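Local coordinates for protein glycoside hydrolase family 43 (Halothermothrix orenii, PDB 4QQS) that acts as a glycoside hydrolase of family 43 with alpha-L-arabinofuranosidase activity, built as a five-bladed beta-propeller and probably working on xylan-derived substrates, at residues Ile12-Val20 against Val270-Pro278; Ser211-Ile222 against Ile251-Val259. All coordinates share one frame; numbering follows the deposited sequence.

Interaction 1 (Ile12-Val20 against Val270-Pro278); sequences ITGIGDPYV and VVYHTHTYP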
loop_
_atom_site.group_PDB
_atom_site.type_symbol
_atom_site.label_atom_id
_atom_site.label_comp_id
_atom_site.label_asym_id
_atom_site.label_seq_id
_atom_site.Cartn_x
_atom_site.Cartn_y
_atom_site.Cartn_z
ATOM N N ILE A 12 12.956 6.678 9.118
ATOM C CA ILE A 12 12.412 7.337 7.952
ATOM C C ILE A 12 11.113 8.023 8.338
ATOM O O ILE A 12 10.145 7.359 8.694
ATOM C CB ILE A 12 12.141 6.321 6.836
ATOM C CG1 ILE A 12 13.434 5.615 6.426
ATOM C CG2 ILE A 12 11.518 7.007 5.634
ATOM C CD1 ILE A 12 13.196 4.395 5.584
ATOM N N THR A 13 11.119 9.347 8.304
ATOM C CA THR A 13 9.960 10.136 8.670
ATOM C C THR A 13 9.571 11.031 7.503
ATOM O O THR A 13 10.241 11.067 6.472
ATOM C CB THR A 13 10.212 10.973 9.934
ATOM O OG1 THR A 13 11.153 12.006 9.623
ATOM C CG2 THR A 13 10.733 10.100 11.087
ATOM N N GLY A 14 8.450 11.722 7.660
ATOM C CA GLY A 14 7.922 12.567 6.606
ATOM C C GLY A 14 7.391 11.769 5.429
ATOM O O GLY A 14 7.377 12.266 4.295
ATOM N N ILE A 15 6.943 10.545 5.693
ATOM C CA ILE A 15 6.452 9.681 4.640
ATOM C C ILE A 15 5.049 9.190 4.932
ATOM O O ILE A 15 4.466 9.508 5.971
ATOM C CB ILE A 15 7.423 8.499 4.375
ATOM C CG1 ILE A 15 7.609 7.592 5.596
ATOM C CG2 ILE A 15 8.766 9.039 3.931
ATOM C CD1 ILE A 15 6.462 6.659 5.968
ATOM N N GLY A 16 4.514 8.411 3.992
ATOM C CA GLY A 16 3.380 7.547 4.242
ATOM C C GLY A 16 3.437 6.390 3.263
ATOM O O GLY A 16 4.149 6.447 2.266
ATOM N N ASP A 17 2.692 5.335 3.535
ATOM C CA ASP A 17 2.329 4.345 2.537
ATOM C C ASP A 17 3.556 3.550 2.067
ATOM O O ASP A 17 3.901 3.532 0.889
ATOM C CB ASP A 17 1.598 5.017 1.372
ATOM C CG ASP A 17 0.537 6.010 1.840
ATOM O OD1 ASP A 17 0.455 7.111 1.239
ATOM O OD2 ASP A 17 -0.197 5.696 2.794
ATOM N N PRO A 18 4.234 2.880 2.999
ATOM C CA PRO A 18 5.493 2.217 2.639
ATOM C C PRO A 18 5.302 0.914 1.876
ATOM O O PRO A 18 4.690 -0.014 2.392
ATOM C CB PRO A 18 6.127 1.944 4.001
ATOM C CG PRO A 18 4.969 1.761 4.916
ATOM C CD PRO A 18 3.973 2.786 4.446
ATOM N N TYR A 19 5.872 0.843 0.686
ATOM C CA TYR A 19 5.780 -0.349 -0.142
ATOM C C TYR A 19 7.173 -0.930 -0.300
ATOM O O TYR A 19 8.051 -0.246 -0.799
ATOM C CB TYR A 19 5.194 -0.001 -1.513
ATOM C CG TYR A 19 5.070 -1.231 -2.374
ATOM C CD1 TYR A 19 6.164 -1.705 -3.069
ATOM C CD2 TYR A 19 3.894 -1.940 -2.453
ATOM C CE1 TYR A 19 6.101 -2.831 -3.834
ATOM C CE2 TYR A 19 3.810 -3.086 -3.251
ATOM C CZ TYR A 19 4.932 -3.516 -3.931
ATOM O OH TYR A 19 4.916 -4.636 -4.726
ATOM N N VAL A 20 7.368 -2.193 0.081
ATOM C CA VAL A 20 8.657 -2.849 -0.065
ATOM C C VAL A 20 8.584 -3.957 -1.084
ATOM O O VAL A 20 7.713 -4.822 -1.006
ATOM C CB VAL A 20 9.188 -3.395 1.266
ATOM C CG1 VAL A 20 10.451 -4.226 1.055
ATOM C CG2 VAL A 20 9.440 -2.248 2.223
ATOM N N VAL A 270 4.955 -7.656 7.723
ATOM C CA VAL A 270 4.148 -6.521 7.331
ATOM C C VAL A 270 4.996 -5.261 7.507
ATOM O O VAL A 270 5.723 -5.118 8.494
ATOM C CB VAL A 270 2.828 -6.446 8.162
ATOM C CG1 VAL A 270 3.071 -6.367 9.673
ATOM C CG2 VAL A 270 1.971 -5.301 7.704
ATOM N N VAL A 271 4.927 -4.379 6.515
ATOM C CA VAL A 271 5.624 -3.105 6.518
ATOM C C VAL A 271 4.530 -2.046 6.527
ATOM O O VAL A 271 3.683 -2.035 5.646
ATOM C CB VAL A 271 6.519 -2.936 5.285
ATOM C CG1 VAL A 271 7.272 -1.621 5.388
ATOM C CG2 VAL A 271 7.491 -4.122 5.136
ATOM N N TYR A 272 4.518 -1.184 7.536
ATOM C CA TYR A 272 3.397 -0.284 7.764
ATOM C C TYR A 272 3.882 1.033 8.339
ATOM O O TYR A 272 4.970 1.104 8.914
ATOM C CB TYR A 272 2.359 -0.937 8.699
ATOM C CG TYR A 272 2.886 -1.269 10.076
ATOM C CD1 TYR A 272 3.631 -2.419 10.310
ATOM C CD2 TYR A 272 2.647 -0.416 11.137
ATOM C CE1 TYR A 272 4.124 -2.715 11.582
ATOM C CE2 TYR A 272 3.127 -0.707 12.417
ATOM C CZ TYR A 272 3.872 -1.848 12.632
ATOM O OH TYR A 272 4.338 -2.086 13.907
ATOM N N HIS A 273 3.074 2.074 8.189
ATOM C CA HIS A 273 3.423 3.345 8.790
ATOM C C HIS A 273 2.684 3.570 10.099
ATOM O O HIS A 273 1.670 2.954 10.360
ATOM C CB HIS A 273 3.235 4.517 7.835
ATOM C CG HIS A 273 1.829 4.816 7.426
ATOM N ND1 HIS A 273 0.738 5.015 8.252
ATOM C CD2 HIS A 273 1.403 5.046 6.173
ATOM C CE1 HIS A 273 -0.308 5.323 7.485
ATOM N NE2 HIS A 273 0.083 5.362 6.230
ATOM N N THR A 274 3.257 4.443 10.924
ATOM C CA THR A 274 2.592 4.986 12.109
ATOM C C THR A 274 2.893 6.483 12.170
ATOM O O THR A 274 3.803 6.971 11.509
ATOM C CB THR A 274 3.089 4.325 13.408
ATOM O OG1 THR A 274 4.509 4.467 13.487
ATOM C CG2 THR A 274 2.713 2.862 13.472
ATOM N N HIS A 275 2.170 7.223 12.999
ATOM C CA HIS A 275 2.449 8.650 13.096
ATOM C C HIS A 275 3.787 8.897 13.757
ATOM O O HIS A 275 4.115 8.304 14.784
ATOM C CB HIS A 275 1.367 9.366 13.878
ATOM C CG HIS A 275 0.016 9.256 13.257
ATOM N ND1 HIS A 275 -0.328 9.785 12.032
ATOM C CD2 HIS A 275 -1.083 8.634 13.725
ATOM C CE1 HIS A 275 -1.593 9.487 11.788
ATOM N NE2 HIS A 275 -2.075 8.807 12.810
ATOM N N THR A 276 4.557 9.799 13.170
ATOM C CA THR A 276 5.854 10.143 13.734
ATOM C C THR A 276 5.672 10.819 15.098
ATOM O O THR A 276 6.475 10.624 16.014
ATOM C CB THR A 276 6.644 11.036 12.755
ATOM O OG1 THR A 276 6.779 10.334 11.515
ATOM C CG2 THR A 276 8.025 11.393 13.299
ATOM N N TYR A 277 4.610 11.610 15.216
ATOM C CA TYR A 277 4.305 12.338 16.439
ATOM C C TYR A 277 2.900 11.956 16.901
ATOM O O TYR A 277 1.914 12.578 16.511
ATOM C CB TYR A 277 4.429 13.845 16.211
ATOM C CG TYR A 277 5.819 14.258 15.782
ATOM C CD1 TYR A 277 6.873 14.262 16.686
ATOM C CD2 TYR A 277 6.084 14.619 14.471
ATOM C CE1 TYR A 277 8.154 14.638 16.297
ATOM C CE2 TYR A 277 7.358 15.001 14.072
ATOM C CZ TYR A 277 8.390 14.999 14.987
ATOM O OH TYR A 277 9.657 15.376 14.586
ATOM N N PRO A 278 2.809 10.931 17.756
ATOM C CA PRO A 278 1.496 10.455 18.195
ATOM C C PRO A 278 0.717 11.486 18.993
ATOM O O PRO A 278 -0.492 11.364 19.061
ATOM C CB PRO A 278 1.829 9.236 19.066
ATOM C CG PRO A 278 3.258 9.401 19.432
ATOM C CD PRO A 278 3.886 10.071 18.260
HETATM O O HOH W 1 -2.223 6.750 4.343
#

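Interaction 2 (Ser211-Ile222 against Ile251-Val259); sequences SANCYASPDYSI and ISGPGHNSV. With NA (sodium ion), chain D.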
loop_
_atom_site.group_PDB
_atom_site.type_symbol
_atom_site.label_atom_id
_atom_site.label_comp_id
_atom_site.label_asym_id
_atom_site.label_seq_id
_atom_site.Cartn_x
_atom_site.Cartn_y
_atom_site.Cartn_z
ATOM N N SER A 211 -6.662 -0.663 4.964
ATOM C CA SER A 211 -6.743 0.265 6.079
ATOM C C SER A 211 -8.087 0.974 6.118
ATOM O O SER A 211 -8.724 1.200 5.075
ATOM C CB SER A 211 -5.630 1.304 5.966
ATOM O OG SER A 211 -4.355 0.677 6.025
ATOM N N ALA A 212 -8.523 1.329 7.322
ATOM C CA ALA A 212 -9.774 2.053 7.503
ATOM C C ALA A 212 -9.600 3.125 8.572
ATOM O O ALA A 212 -8.606 3.133 9.301
ATOM C CB ALA A 212 -10.913 1.096 7.889
ATOM N N ASN A 213 -10.622 3.979 8.679
ATOM C CA ASN A 213 -10.600 5.203 9.471
ATOM C C ASN A 213 -9.695 6.244 8.832
ATOM O O ASN A 213 -9.147 6.009 7.754
ATOM C CB ASN A 213 -10.305 4.919 10.947
ATOM C CG ASN A 213 -11.322 3.963 11.529
ATOM O OD1 ASN A 213 -12.512 4.283 11.586
ATOM N ND2 ASN A 213 -10.893 2.773 11.896
ATOM N N CYS A 214 -9.617 7.418 9.445
ATOM C CA CYS A 214 -8.897 8.534 8.851
ATOM C C CYS A 214 -7.395 8.400 9.084
ATOM O O CYS A 214 -6.965 8.162 10.210
ATOM C CB CYS A 214 -9.385 9.846 9.461
ATOM S SG CYS A 214 -8.607 11.308 8.765
ATOM N N TYR A 215 -6.597 8.596 8.031
ATOM C CA TYR A 215 -5.139 8.506 8.148
ATOM C C TYR A 215 -4.564 9.421 9.234
ATOM O O TYR A 215 -3.511 9.126 9.778
ATOM C CB TYR A 215 -4.443 8.838 6.821
ATOM C CG TYR A 215 -4.343 10.320 6.596
ATOM C CD1 TYR A 215 -3.185 11.023 6.922
ATOM C CD2 TYR A 215 -5.422 11.031 6.131
ATOM C CE1 TYR A 215 -3.107 12.386 6.777
ATOM C CE2 TYR A 215 -5.358 12.406 5.977
ATOM C CZ TYR A 215 -4.199 13.072 6.305
ATOM O OH TYR A 215 -4.114 14.434 6.169
ATOM N N ALA A 216 -5.243 10.531 9.534
ATOM C CA ALA A 216 -4.762 11.519 10.495
ATOM C C ALA A 216 -5.250 11.250 11.917
ATOM O O ALA A 216 -4.991 12.045 12.811
ATOM C CB ALA A 216 -5.170 12.914 10.044
ATOM N N SER A 217 -5.942 10.129 12.125
ATOM C CA SER A 217 -6.435 9.723 13.438
ATOM C C SER A 217 -5.611 8.570 14.002
ATOM O O SER A 217 -5.163 7.716 13.240
ATOM C CB SER A 217 -7.885 9.261 13.309
ATOM O OG SER A 217 -8.339 8.634 14.494
ATOM N N PRO A 218 -5.449 8.505 15.335
ATOM C CA PRO A 218 -4.808 7.327 15.931
ATOM C C PRO A 218 -5.536 6.032 15.575
ATOM O O PRO A 218 -4.923 4.968 15.626
ATOM C CB PRO A 218 -4.876 7.615 17.435
ATOM C CG PRO A 218 -5.007 9.069 17.508
ATOM C CD PRO A 218 -5.818 9.494 16.354
ATOM N N ASP A 219 -6.812 6.129 15.208
ATOM C CA ASP A 219 -7.625 4.962 14.912
ATOM C C ASP A 219 -7.447 4.401 13.502
ATOM O O ASP A 219 -8.077 3.399 13.175
ATOM C CB ASP A 219 -9.095 5.260 15.189
ATOM C CG ASP A 219 -9.355 5.484 16.661
ATOM O OD1 ASP A 219 -8.831 4.699 17.484
ATOM O OD2 ASP A 219 -10.064 6.462 16.986
ATOM N N TYR A 220 -6.601 5.022 12.681
ATOM C CA TYR A 220 -6.206 4.388 11.426
ATOM C C TYR A 220 -5.676 3.004 11.782
ATOM O O TYR A 220 -4.913 2.855 12.734
ATOM C CB TYR A 220 -5.153 5.210 10.711
ATOM C CG TYR A 220 -5.026 4.983 9.224
ATOM C CD1 TYR A 220 -6.104 5.176 8.381
ATOM C CD2 TYR A 220 -3.812 4.635 8.658
ATOM C CE1 TYR A 220 -5.972 5.044 7.001
ATOM C CE2 TYR A 220 -3.661 4.499 7.290
ATOM C CZ TYR A 220 -4.736 4.716 6.465
ATOM O OH TYR A 220 -4.534 4.597 5.105
ATOM N N SER A 221 -6.114 1.980 11.056
ATOM C CA SER A 221 -5.769 0.612 11.421
ATOM C C SER A 221 -6.010 -0.319 10.244
ATOM O O SER A 221 -6.663 0.061 9.259
ATOM C CB SER A 221 -6.536 0.171 12.669
ATOM O OG SER A 221 -7.851 0.700 12.713
ATOM N N ILE A 222 -5.467 -1.524 10.358
ATOM C CA ILE A 222 -5.427 -2.497 9.276
ATOM C C ILE A 222 -6.298 -3.697 9.587
ATOM O O ILE A 222 -6.214 -4.278 10.680
ATOM C CB ILE A 222 -3.973 -2.961 9.030
ATOM C CG1 ILE A 222 -3.142 -1.768 8.552
ATOM C CG2 ILE A 222 -3.920 -4.114 8.039
ATOM C CD1 ILE A 222 -1.649 -1.984 8.600
ATOM N N ILE A 251 2.409 4.288 19.772
ATOM C CA ILE A 251 2.128 3.728 18.457
ATOM C C ILE A 251 0.727 4.149 18.029
ATOM O O ILE A 251 -0.266 3.649 18.543
ATOM C CB ILE A 251 2.254 2.198 18.460
ATOM C CG1 ILE A 251 3.636 1.746 18.951
ATOM C CG2 ILE A 251 1.995 1.669 17.052
ATOM C CD1 ILE A 251 3.698 0.247 19.216
ATOM N N SER A 252 0.664 5.050 17.055
ATOM C CA SER A 252 -0.579 5.666 16.601
ATOM C C SER A 252 -0.831 5.390 15.124
ATOM O O SER A 252 0.065 5.557 14.293
ATOM C CB SER A 252 -0.479 7.179 16.808
ATOM O OG SER A 252 -1.622 7.859 16.341
ATOM N N GLY A 253 -2.049 4.976 14.801
ATOM C CA GLY A 253 -2.468 4.869 13.415
ATOM C C GLY A 253 -1.694 3.931 12.496
ATOM O O GLY A 253 -1.327 4.328 11.396
ATOM N N PRO A 254 -1.458 2.673 12.905
ATOM C CA PRO A 254 -0.733 1.768 12.007
ATOM C C PRO A 254 -1.517 1.506 10.726
ATOM O O PRO A 254 -2.684 1.135 10.775
ATOM C CB PRO A 254 -0.577 0.494 12.835
ATOM C CG PRO A 254 -1.714 0.536 13.795
ATOM C CD PRO A 254 -1.947 1.982 14.110
ATOM N N GLY A 255 -0.887 1.694 9.572
ATOM C CA GLY A 255 -1.653 1.621 8.345
ATOM C C GLY A 255 -0.864 1.545 7.063
ATOM O O GLY A 255 0.364 1.556 7.034
ATOM N N HIS A 256 -1.682 1.444 6.009
ATOM C CA HIS A 256 -1.285 1.389 4.591
ATOM C C HIS A 256 -0.044 0.575 4.389
ATOM O O HIS A 256 1.052 1.096 4.108
ATOM C CB HIS A 256 -1.190 2.825 3.934
ATOM C CG HIS A 256 -1.206 2.798 2.425
ATOM N ND1 HIS A 256 -2.063 3.462 1.621
ATOM C CD2 HIS A 256 -0.419 2.123 1.619
ATOM C CE1 HIS A 256 -1.780 3.206 0.395
ATOM N NE2 HIS A 256 -0.791 2.378 0.359
ATOM N N ASN A 257 -0.226 -0.742 4.466
ATOM C CA ASN A 257 0.884 -1.655 4.529
ATOM C C ASN A 257 1.217 -2.350 3.213
ATOM O O ASN A 257 0.420 -2.436 2.272
ATOM C CB ASN A 257 0.620 -2.723 5.578
ATOM C CG ASN A 257 -0.407 -3.739 5.124
ATOM O OD1 ASN A 257 -1.614 -3.499 5.176
ATOM N ND2 ASN A 257 0.078 -4.887 4.642
ATOM N N SER A 258 2.427 -2.893 3.192
ATOM C CA SER A 258 2.814 -3.916 2.235
ATOM C C SER A 258 3.285 -5.151 3.006
ATOM O O SER A 258 3.250 -5.169 4.242
ATOM C CB SER A 258 3.874 -3.377 1.277
ATOM O OG SER A 258 5.017 -2.895 1.965
ATOM N N VAL A 259 3.631 -6.205 2.270
ATOM C CA VAL A 259 4.097 -7.458 2.854
ATOM C C VAL A 259 5.323 -7.922 2.064
ATOM O O VAL A 259 5.329 -7.843 0.840
ATOM C CB VAL A 259 3.016 -8.554 2.779
ATOM C CG1 VAL A 259 3.522 -9.850 3.400
ATOM C CG2 VAL A 259 1.741 -8.103 3.469
HETATM NA NA NA D . -0.475 0.310 -1.442
HETATM O O HOH W 2 -3.326 -1.336 4.296
HETATM O O HOH W 3 -1.132 -0.882 0.774
HETATM O O HOH W 4 1.613 0.468 -0.919
HETATM O O HOH W 5 -2.725 0.060 -2.156
HETATM O O HOH W 6 -0.663 1.853 -3.066
#

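Interaction 1 (Ile12-Val20 against Val270-Pro278)
H273 folds CG in between its own backbone N and carbonyl carbon (chi1 66°), which raises the imidazole toward 12-20, while D17 keeps CG beside its backbone N and swings OD2 back to meet it. The two side chains run alongside each other, their carboxylate and ring planes 53° apart. Between them H273 NE2 makes a weak, bent hydrogen bond to D17 OD2, 3.5 Å long. Water 1, in the ring plane at its edge, donates to D17 OD2 at 2.8 Å and is also hydrogen-bonded to H273 NE2. The other oxygen, OD1, is held by T32, so both oxygens of this predicted proton acceptor are engaged.

P18 crosses H273 almost perpendicularly, its CD 3.8 Å from H273 CD2. Next along, V20 CG2 meets V271 CG1 at 3.9 Å, and P18 CB adds to this small apolar patch. Toward the exposed end, T13 CG2 touches T276 CG2 at 3.7 Å; the hydroxyl of T276 instead bonds D284.

The axes of 16-20 and 270-275 come within 6.0 Å, nearly antiparallel (163°), and side chains fill the contact. It joins the first and last blades in chain order, as where a propeller closes its ring: strand 16-23 edges one sheet beside 26-32, and 268-275 lies between 257-261 and 285-295 in the other. S258 of 257-261 bridges to P18 and V20, and a G1 bulge at G14 and I15 faces R285 of 285-295.

Interaction 2 (Ser211-Ile222 against Ile251-Val259)
The ring of Y220 has G253 O at its edge, close to the ring plane, and Y215 CA over one face, while G255 CA approaches it obliquely. H256 lies alongside Y220, with the phenol oxygen near the plane of the imidazole at its edge. Waters 4 and 6, both ligands of the sodium ion, also lie in that plane. H256 NE2 binds the sodium at 2.8 Å, with E75 and four waters as its other ligands; the ring's ND1 is taken up by a bound buffer molecule. CG of H256 stands anti to the backbone N (chi1 -162°), which carries the imidazole away from 211-222 toward the metal.

S211 OG accepts the backbone N-H of H256 at 2.8 Å (153°) and donates to water 2, which also accepts from N257 N. An alanine here would remove that hydroxyl, so the H256 amide would probably be left without its acceptor and the residue presenting the metal-binding ring less firmly placed.

G255 passes with its CA 3.7 Å from Y220 CE2; a beta carbon would collide with this ring. I222 CD1 packs on the same CA at 3.6 Å and, with CG2, borders N257 OD1. Nearer the turns, Y220 O receives a CA-H...O contact from G253 CA at 3.2 Å, and G253 N makes a weak hydrogen bond to P218 O at 3.0 Å. S217 OG accepts D219 N in an ST turn.

Y220 OH is hydrogen-bonded to E195, the predicted proton donor; this packing of strand ends and turns against 251-259 is consistent with its lining the active site at the centre of the propeller, as in other family 43 glycosidases.

How the interactions relate
Both contacts are largely buried and come together at the probable active site, with interaction 2 nested inside the chain loop closed by interaction 1. They share one sheet: V271 O of interaction 1 probably accepts from S258 N of interaction 2 at 2.9 Å, as strands 268-275 and 257-261 lie side by side. D17 and H256 pack against each other, joining the predicted proton acceptor to the sodium ligand. Their chemistry differs. Interaction 1 spans two sheets through side chains, runs from apolar to polar, and reaches solvent at its threonine end; interaction 2 sets side chains of strand ends and turns (a serine hydroxyl, a tyrosine ring, an isoleucine) against backbone rich in glycine and proline, and includes a sodium ligand.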